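Local coordinates for peroxiredoxin (Clostridioides difficile, PDB 6TSB), which forms the chitinase part of a spore-coat protein that breaks internal links in chitin and, through a separate peroxiredoxin part, probably reduces peroxides, at residues Val57-Ala62 with Asn79-Leu84. Sequence-based numbering, arbitrary orientation.
Sequences VIFAFA and NQLLAL
Leu81 O accepts a hydrogen bond from Leu84 N at 3.2 Å. The same Leu81, on helix 75-83, reaches onto segment 57-62 and makes every contact of 79-84 with it. Its CG is anti to the backbone N (chi1 180°), which carries the two methyls away from the helix, toward the strand. Leu81 CD1 lies 3.8 Å from Val57 CG2, and the two side chains meet tip to tip. Leu81 CD2 sits 3.9 Å from Phe59 CB, at the edge of the Phe59 ring and near its plane. Leu81 CD2 is also 4.0 Å from Val57 CG2, so the Val57 CG2 methyl meets both branches of Leu81. The Phe59 side chain also touches Ile72.

The arrangement belongs to the TIM barrel of a glycoside hydrolase family 18 domain. The helix lies in the crossover between the parallel strands 56-64 and 92-98. Val57 and Phe59 face outward to it. Ile58, on the other side of the strand, touches Asp135 of the family's DxxDxDxE sequence. Gln80 NE2 also hydrogen-bonds Thr47 OG1, in the loop after strand 37-43. Across the interface the touching groups are all hydrocarbon and buried. The helix is therefore held to the strand here by shape and exclusion of water, while backbone groups of Val57, Ile58 and Phe59 hydrogen-bond to the neighbouring strands 37-43 and 92-98.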
loop_
_atom_site.group_PDB
_atom_site.type_symbol
_atom_site.label_atom_id
_atom_site.label_comp_id
_atom_site.label_asym_id
_atom_site.label_seq_id
_atom_site.Cartn_x
_atom_site.Cartn_y
_atom_site.Cartn_z
ATOM N N VAL A 57 31.723 3.192 1.013
ATOM C CA VAL A 57 31.504 2.128 -0.000
ATOM C C VAL A 57 32.445 0.977 0.359
ATOM O O VAL A 57 33.646 1.237 0.741
ATOM C CB VAL A 57 31.750 2.642 -1.434
ATOM C CG1 VAL A 57 30.669 3.614 -1.848
ATOM C CG2 VAL A 57 33.116 3.293 -1.597
ATOM N N ILE A 58 31.923 -0.237 0.251
ATOM C CA ILE A 58 32.682 -1.464 0.588
ATOM C C ILE A 58 32.769 -2.252 -0.707
ATOM O O ILE A 58 31.757 -2.824 -1.100
ATOM C CB ILE A 58 32.034 -2.274 1.733
ATOM C CG1 ILE A 58 31.822 -1.450 3.004
ATOM C CG2 ILE A 58 32.874 -3.497 2.019
ATOM C CD1 ILE A 58 31.246 -2.244 4.180
ATOM N N PHE A 59 33.940 -2.233 -1.347
ATOM C CA PHE A 59 34.220 -3.041 -2.559
ATOM C C PHE A 59 34.156 -4.526 -2.201
ATOM O O PHE A 59 34.888 -4.969 -1.298
ATOM C CB PHE A 59 35.596 -2.716 -3.146
ATOM C CG PHE A 59 35.924 -3.586 -4.332
ATOM C CD1 PHE A 59 35.312 -3.371 -5.561
ATOM C CD2 PHE A 59 36.814 -4.638 -4.223
ATOM C CE1 PHE A 59 35.591 -4.178 -6.654
ATOM C CE2 PHE A 59 37.085 -5.454 -5.316
ATOM C CZ PHE A 59 36.466 -5.229 -6.525
ATOM N N ALA A 60 33.372 -5.297 -2.939
ATOM C CA ALA A 60 33.311 -6.765 -2.804
ATOM C C ALA A 60 33.694 -7.456 -4.126
ATOM O O ALA A 60 33.101 -7.178 -5.167
ATOM C CB ALA A 60 31.919 -7.112 -2.355
ATOM N N PHE A 61 34.677 -8.367 -4.114
ATOM C CA PHE A 61 35.484 -8.750 -2.959
ATOM C C PHE A 61 36.967 -8.896 -3.340
ATOM O O PHE A 61 37.265 -9.030 -4.496
ATOM C CB PHE A 61 35.093 -10.137 -2.441
ATOM C CG PHE A 61 33.704 -10.277 -1.893
ATOM C CD1 PHE A 61 33.408 -9.839 -0.619
ATOM C CD2 PHE A 61 32.711 -10.908 -2.626
ATOM C CE1 PHE A 61 32.128 -9.995 -0.104
ATOM C CE2 PHE A 61 31.435 -11.070 -2.106
ATOM C CZ PHE A 61 31.146 -10.612 -0.842
ATOM N N ALA A 62 37.885 -8.854 -2.377
ATOM C CA ALA A 62 39.216 -9.491 -2.504
ATOM C C ALA A 62 39.037 -10.969 -2.131
ATOM O O ALA A 62 38.072 -11.261 -1.402
ATOM C CB ALA A 62 40.227 -8.785 -1.644
ATOM N N ASN A 79 39.445 0.473 -8.772
ATOM C CA ASN A 79 40.086 1.749 -9.171
ATOM C C ASN A 79 38.984 2.739 -9.544
ATOM O O ASN A 79 39.081 3.907 -9.124
ATOM C CB ASN A 79 41.092 1.557 -10.303
ATOM C CG ASN A 79 42.320 0.800 -9.848
ATOM O OD1 ASN A 79 42.791 -0.086 -10.557
ATOM N ND2 ASN A 79 42.826 1.139 -8.673
ATOM N N GLN A 80 37.971 2.291 -10.289
ATOM C CA GLN A 80 36.834 3.158 -10.691
ATOM C C GLN A 80 36.187 3.717 -9.424
ATOM O O GLN A 80 36.052 4.939 -9.300
ATOM C CB GLN A 80 35.824 2.380 -11.529
ATOM C CG GLN A 80 34.769 3.273 -12.165
ATOM C CD GLN A 80 33.800 2.496 -13.011
ATOM O OE1 GLN A 80 34.131 1.427 -13.512
ATOM N NE2 GLN A 80 32.599 3.025 -13.174
ATOM N N LEU A 81 35.912 2.841 -8.469
ATOM C CA LEU A 81 35.228 3.191 -7.196
ATOM C C LEU A 81 36.109 4.143 -6.378
ATOM O O LEU A 81 35.553 5.077 -5.781
ATOM C CB LEU A 81 34.890 1.884 -6.474
ATOM C CG LEU A 81 34.182 2.025 -5.134
ATOM C CD1 LEU A 81 32.765 2.562 -5.314
ATOM C CD2 LEU A 81 34.162 0.672 -4.441
ATOM N N LEU A 82 37.432 3.979 -6.415
ATOM C CA LEU A 82 38.398 4.822 -5.672
ATOM C C LEU A 82 38.365 6.232 -6.238
ATOM O O LEU A 82 38.663 7.163 -5.473
ATOM C CB LEU A 82 39.820 4.250 -5.779
ATOM C CG LEU A 82 40.147 3.166 -4.754
ATOM C CD1 LEU A 82 41.427 2.441 -5.107
ATOM C CD2 LEU A 82 40.249 3.765 -3.367
ATOM N N ALA A 83 38.069 6.364 -7.530
ATOM C CA ALA A 83 38.079 7.661 -8.235
ATOM C C ALA A 83 36.937 8.562 -7.728
ATOM O O ALA A 83 37.080 9.783 -7.840
ATOM C CB ALA A 83 38.000 7.419 -9.718
ATOM N N LEU A 84 35.861 7.998 -7.164
ATOM C CA LEU A 84 34.754 8.788 -6.546
ATOM C C LEU A 84 35.284 9.733 -5.466
ATOM O O LEU A 84 34.561 10.658 -5.137
ATOM C CB LEU A 84 33.699 7.865 -5.936
ATOM C CG LEU A 84 32.914 7.049 -6.943
ATOM C CD1 LEU A 84 31.841 6.222 -6.246
ATOM C CD2 LEU A 84 32.310 7.964 -8.004
#